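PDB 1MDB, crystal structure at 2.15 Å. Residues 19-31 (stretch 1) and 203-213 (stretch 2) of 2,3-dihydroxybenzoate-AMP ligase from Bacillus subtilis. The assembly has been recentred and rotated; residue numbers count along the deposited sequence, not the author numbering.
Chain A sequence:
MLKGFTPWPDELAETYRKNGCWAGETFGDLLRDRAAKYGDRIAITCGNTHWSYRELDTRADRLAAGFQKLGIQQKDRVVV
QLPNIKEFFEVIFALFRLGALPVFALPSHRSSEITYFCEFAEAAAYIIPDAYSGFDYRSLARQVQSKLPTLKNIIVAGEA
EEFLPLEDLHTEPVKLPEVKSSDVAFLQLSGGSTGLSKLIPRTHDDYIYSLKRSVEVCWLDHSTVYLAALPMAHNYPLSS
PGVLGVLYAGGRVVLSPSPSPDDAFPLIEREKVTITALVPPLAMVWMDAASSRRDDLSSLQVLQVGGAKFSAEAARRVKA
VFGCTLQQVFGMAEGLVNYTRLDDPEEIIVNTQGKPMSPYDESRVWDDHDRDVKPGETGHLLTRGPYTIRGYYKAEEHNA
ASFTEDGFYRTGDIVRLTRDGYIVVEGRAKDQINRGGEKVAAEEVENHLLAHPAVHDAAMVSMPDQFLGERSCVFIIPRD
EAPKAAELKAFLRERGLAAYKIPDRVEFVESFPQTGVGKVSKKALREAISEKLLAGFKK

Stretch 1 (19-31) NGCWAGETFGDLL
Stretch 2 203-213: THDDYIYSLKR

A loop that runs into the first turn of a helix lies along one flank of a second helix, and the contact joins a small apolar cluster around Phe 27 to two direct hydrogen bonds and two water bridges at the N-terminal end of that second helix. The stretches bury 750 Å² between them, both sides summed.

Residues 204-213 are helical throughout, and 27-31 begin another helix; the axes approach to 11.1 Å, with their N-to-C directions 45° apart. The loop sets the register: the CA atoms of Cys 21 and Tyr 209 lie 6.0 Å apart, those of Trp 22 and Asp 205 4.8 Å, and those of Thr 26 and His 204 5.3 Å. Gly 20 (phi/psi 82/4) and Gly 24 (80/16) take positive phi, where a CB would be jammed against the preceding carbonyl O. Between them, Trp 22 is extended (-95/103), and Glu 25 (-117/150) and Thr 26 (-97/170) lead into the helix.

Both helices start with a threonine N-cap, chi1 p. Thr 26 OG1 accepts from Asp 29 N at 3.1 Å, while Thr 26 N donates to Asp 29 OD2 at 2.9 Å. Likewise Thr 203 OG1 accepts from Asp 206 N at 3.2 Å, and Thr 203 N donates to Asp 206 OD1 at 2.6 Å.

Asp 205 (chi1 m, -86°; chi2 -44°) points toward the loop and supplies its carboxylate to the backbone. Gly 24 N donates to Asp 205 OD1 at a short 2.6 Å. Water 2 extends the link, accepting from Glu 25 N at 2.9 Å and donating to Asp 205 OD1 at 2.9 Å. Water 1 accepts from Ala 23 N at 3.0 Å and donates to Asp 205 O at 3.0 Å, bridging a loop amide to a helix carbonyl.

The second direct bond runs from Phe 27 N to His 204 ND1, 3.2 Å with an angle of 163°. His 204 (chi1 m, chi2 -106°) thus uses its ring edge to bind an amide in the first turn of the other helix. One face of this ring receives Thr 26 CG2, 4.2 Å from the centroid.

Phe 27 (chi1 m, -79°; chi2 101°) is the knob in a hole formed by His 204, Tyr 207, Ile 208 and Leu 211. Ile 208 (m, t) places CG1 over one face, 4.0 Å from the Phe 27 centroid. Phe 27 CZ meets Tyr 207 CD2 edge on at 3.4 Å, and Phe 27 CE2 reaches Leu 211 CD1 at 3.9 Å. Leu 30 (t, t) adds an apolar contact, its CD1 4.3 Å from Ile 208 CD1.

Earlier in the loop, Cys 21 (chi1 m) covers one face of Tyr 209 (chi1 t, chi2 61°), with CB 4.0 Å and SG 4.2 Å from the ring centroid. Trp 22 (chi1 m, chi2 -2°) lays one indole face against the backbone of Asp 205 and Asp 206; its NE1 is hydrogen-bonded elsewhere in the structure.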

# COMPACT_ATOMS: atom_id res chain seq x y z
N ASN A 19 -5.19 -0.75 27.80
CA ASN A 19 -4.02 -1.60 27.63
C ASN A 19 -2.89 -0.85 26.93
O ASN A 19 -1.85 -1.43 26.62
CB ASN A 19 -4.38 -2.86 26.83
CG ASN A 19 -4.96 -2.55 25.47
OD1 ASN A 19 -4.42 -1.73 24.73
ND2 ASN A 19 -6.07 -3.21 25.13
N GLY A 20 -3.11 0.43 26.68
CA GLY A 20 -2.09 1.25 26.04
C GLY A 20 -1.94 1.18 24.53
O GLY A 20 -1.04 1.81 23.98
N CYS A 21 -2.81 0.44 23.84
CA CYS A 21 -2.72 0.36 22.39
C CYS A 21 -2.85 1.75 21.79
O CYS A 21 -2.09 2.14 20.92
CB CYS A 21 -3.80 -0.57 21.82
SG CYS A 21 -3.50 -2.33 22.15
N TRP A 22 -3.83 2.51 22.28
CA TRP A 22 -4.05 3.87 21.82
C TRP A 22 -3.31 4.79 22.78
O TRP A 22 -3.76 5.04 23.90
CB TRP A 22 -5.56 4.16 21.78
CG TRP A 22 -6.30 3.35 20.74
CD1 TRP A 22 -5.76 2.45 19.86
CD2 TRP A 22 -7.71 3.40 20.46
NE1 TRP A 22 -6.74 1.94 19.04
CE2 TRP A 22 -7.95 2.50 19.39
CE3 TRP A 22 -8.79 4.11 21.00
CZ2 TRP A 22 -9.22 2.30 18.85
CZ3 TRP A 22 -10.06 3.90 20.47
CH2 TRP A 22 -10.26 3.00 19.40
N ALA A 23 -2.16 5.29 22.33
CA ALA A 23 -1.29 6.14 23.15
C ALA A 23 -1.86 7.48 23.59
O ALA A 23 -1.36 8.07 24.55
CB ALA A 23 0.03 6.34 22.43
N GLY A 24 -2.88 7.97 22.91
CA GLY A 24 -3.46 9.25 23.29
C GLY A 24 -2.67 10.44 22.78
O GLY A 24 -2.85 11.56 23.26
N GLU A 25 -1.79 10.20 21.80
CA GLU A 25 -1.00 11.28 21.21
C GLU A 25 -1.34 11.45 19.73
O GLU A 25 -1.72 10.49 19.04
CB GLU A 25 0.50 10.99 21.38
CG GLU A 25 1.04 9.85 20.52
CD GLU A 25 2.48 9.48 20.86
OE1 GLU A 25 3.30 10.39 21.12
OE2 GLU A 25 2.80 8.27 20.86
N THR A 26 -1.21 12.68 19.24
CA THR A 26 -1.52 12.96 17.84
C THR A 26 -0.25 12.97 16.99
O THR A 26 0.85 12.93 17.53
CB THR A 26 -2.18 14.33 17.68
OG1 THR A 26 -1.23 15.35 18.02
CG2 THR A 26 -3.40 14.45 18.59
N PHE A 27 -0.41 13.02 15.67
CA PHE A 27 0.76 13.07 14.80
C PHE A 27 1.50 14.36 15.11
O PHE A 27 2.74 14.41 15.04
CB PHE A 27 0.35 13.04 13.32
CG PHE A 27 0.01 11.67 12.82
CD1 PHE A 27 -1.32 11.28 12.67
CD2 PHE A 27 1.01 10.77 12.49
CE1 PHE A 27 -1.64 10.00 12.20
CE2 PHE A 27 0.70 9.49 12.02
CZ PHE A 27 -0.63 9.11 11.88
N GLY A 28 0.74 15.40 15.44
CA GLY A 28 1.33 16.68 15.77
C GLY A 28 2.26 16.50 16.95
O GLY A 28 3.39 17.00 16.93
N ASP A 29 1.79 15.79 17.97
CA ASP A 29 2.60 15.53 19.17
C ASP A 29 3.83 14.73 18.78
O ASP A 29 4.96 15.06 19.16
CB ASP A 29 1.81 14.72 20.20
CG ASP A 29 0.60 15.46 20.74
OD1 ASP A 29 0.69 16.69 20.93
OD2 ASP A 29 -0.43 14.80 20.98
N LEU A 30 3.59 13.66 18.03
CA LEU A 30 4.64 12.76 17.57
C LEU A 30 5.80 13.55 16.97
O LEU A 30 6.95 13.36 17.37
CB LEU A 30 4.05 11.79 16.54
CG LEU A 30 4.82 10.55 16.08
CD1 LEU A 30 3.90 9.69 15.23
CD2 LEU A 30 6.05 10.95 15.29
N LEU A 31 5.51 14.44 16.03
CA LEU A 31 6.56 15.25 15.41
C LEU A 31 7.19 16.23 16.40
O LEU A 31 8.41 16.36 16.46
CB LEU A 31 5.98 16.02 14.22
CG LEU A 31 6.88 17.03 13.50
CD1 LEU A 31 8.21 16.42 13.12
CD2 LEU A 31 6.14 17.53 12.27
N THR A 203 -7.82 7.20 12.66
CA THR A 203 -7.63 8.18 13.73
C THR A 203 -6.15 8.18 14.14
O THR A 203 -5.41 7.26 13.79
CB THR A 203 -8.50 7.83 14.98
OG1 THR A 203 -8.04 6.61 15.57
CG2 THR A 203 -9.98 7.67 14.59
N HIS A 204 -5.74 9.22 14.85
CA HIS A 204 -4.36 9.34 15.31
C HIS A 204 -4.00 8.13 16.17
O HIS A 204 -2.98 7.48 15.95
CB HIS A 204 -4.16 10.61 16.15
CG HIS A 204 -4.49 11.89 15.43
ND1 HIS A 204 -3.52 12.76 14.98
CD2 HIS A 204 -5.68 12.44 15.10
CE1 HIS A 204 -4.10 13.80 14.40
NE2 HIS A 204 -5.41 13.63 14.47
N ASP A 205 -4.85 7.83 17.15
CA ASP A 205 -4.60 6.71 18.04
C ASP A 205 -4.47 5.35 17.35
O ASP A 205 -3.49 4.63 17.57
CB ASP A 205 -5.70 6.59 19.10
CG ASP A 205 -5.44 7.45 20.32
OD1 ASP A 205 -4.28 7.46 20.80
OD2 ASP A 205 -6.38 8.11 20.80
N ASP A 206 -5.44 4.99 16.52
CA ASP A 206 -5.34 3.68 15.88
C ASP A 206 -4.22 3.59 14.86
O ASP A 206 -3.59 2.56 14.74
CB ASP A 206 -6.70 3.25 15.28
CG ASP A 206 -6.93 3.81 13.88
OD1 ASP A 206 -7.69 4.79 13.72
OD2 ASP A 206 -6.35 3.25 12.92
N TYR A 207 -3.92 4.68 14.15
CA TYR A 207 -2.84 4.62 13.15
C TYR A 207 -1.47 4.61 13.81
O TYR A 207 -0.60 3.82 13.46
CB TYR A 207 -2.91 5.78 12.16
CG TYR A 207 -2.33 5.44 10.79
CD1 TYR A 207 -2.92 4.46 10.00
CD2 TYR A 207 -1.22 6.11 10.29
CE1 TYR A 207 -2.42 4.15 8.74
CE2 TYR A 207 -0.71 5.81 9.02
CZ TYR A 207 -1.31 4.83 8.25
OH TYR A 207 -0.83 4.52 7.00
N ILE A 208 -1.26 5.51 14.77
CA ILE A 208 0.03 5.55 15.44
C ILE A 208 0.32 4.19 16.11
O ILE A 208 1.46 3.75 16.16
CB ILE A 208 0.07 6.74 16.44
CG1 ILE A 208 -0.07 8.05 15.65
CG2 ILE A 208 1.39 6.72 17.22
CD1 ILE A 208 -0.16 9.31 16.49
N TYR A 209 -0.72 3.51 16.58
CA TYR A 209 -0.51 2.19 17.17
C TYR A 209 0.03 1.25 16.08
O TYR A 209 0.99 0.50 16.32
CB TYR A 209 -1.80 1.61 17.73
CG TYR A 209 -1.63 0.18 18.22
CD1 TYR A 209 -0.72 -0.11 19.24
CD2 TYR A 209 -2.33 -0.87 17.62
CE1 TYR A 209 -0.52 -1.43 19.66
CE2 TYR A 209 -2.14 -2.19 18.04
CZ TYR A 209 -1.23 -2.46 19.06
OH TYR A 209 -1.01 -3.76 19.47
N SER A 210 -0.58 1.29 14.90
CA SER A 210 -0.12 0.44 13.80
C SER A 210 1.35 0.74 13.48
O SER A 210 2.10 -0.15 13.10
CB SER A 210 -0.98 0.65 12.54
OG SER A 210 -0.51 1.75 11.77
N LEU A 211 1.75 2.01 13.62
CA LEU A 211 3.13 2.40 13.37
C LEU A 211 4.08 1.84 14.45
O LEU A 211 5.17 1.35 14.15
CB LEU A 211 3.25 3.93 13.31
CG LEU A 211 2.50 4.65 12.18
CD1 LEU A 211 2.65 6.17 12.34
CD2 LEU A 211 3.06 4.20 10.83
N LYS A 212 3.65 1.91 15.71
CA LYS A 212 4.46 1.42 16.82
C LYS A 212 4.69 -0.08 16.72
O LYS A 212 5.79 -0.57 17.00
CB LYS A 212 3.80 1.72 18.17
CG LYS A 212 4.76 1.61 19.35
CD LYS A 212 4.03 1.57 20.69
CE LYS A 212 3.40 0.21 20.93
NZ LYS A 212 2.72 0.11 22.26
N ARG A 213 3.66 -0.83 16.34
CA ARG A 213 3.82 -2.27 16.21
C ARG A 213 4.71 -2.62 15.02
O ARG A 213 5.55 -3.51 15.12
CB ARG A 213 2.45 -2.94 16.06
CG ARG A 213 1.78 -3.30 17.38
CD ARG A 213 2.23 -4.68 17.89
NE ARG A 213 3.55 -4.67 18.51
CZ ARG A 213 4.35 -5.73 18.58
NH1 ARG A 213 3.95 -6.89 18.07
NH2 ARG A 213 5.53 -5.64 19.17
O HOH W 1 -1.33 5.32 19.48
O HOH W 2 -1.53 7.84 20.06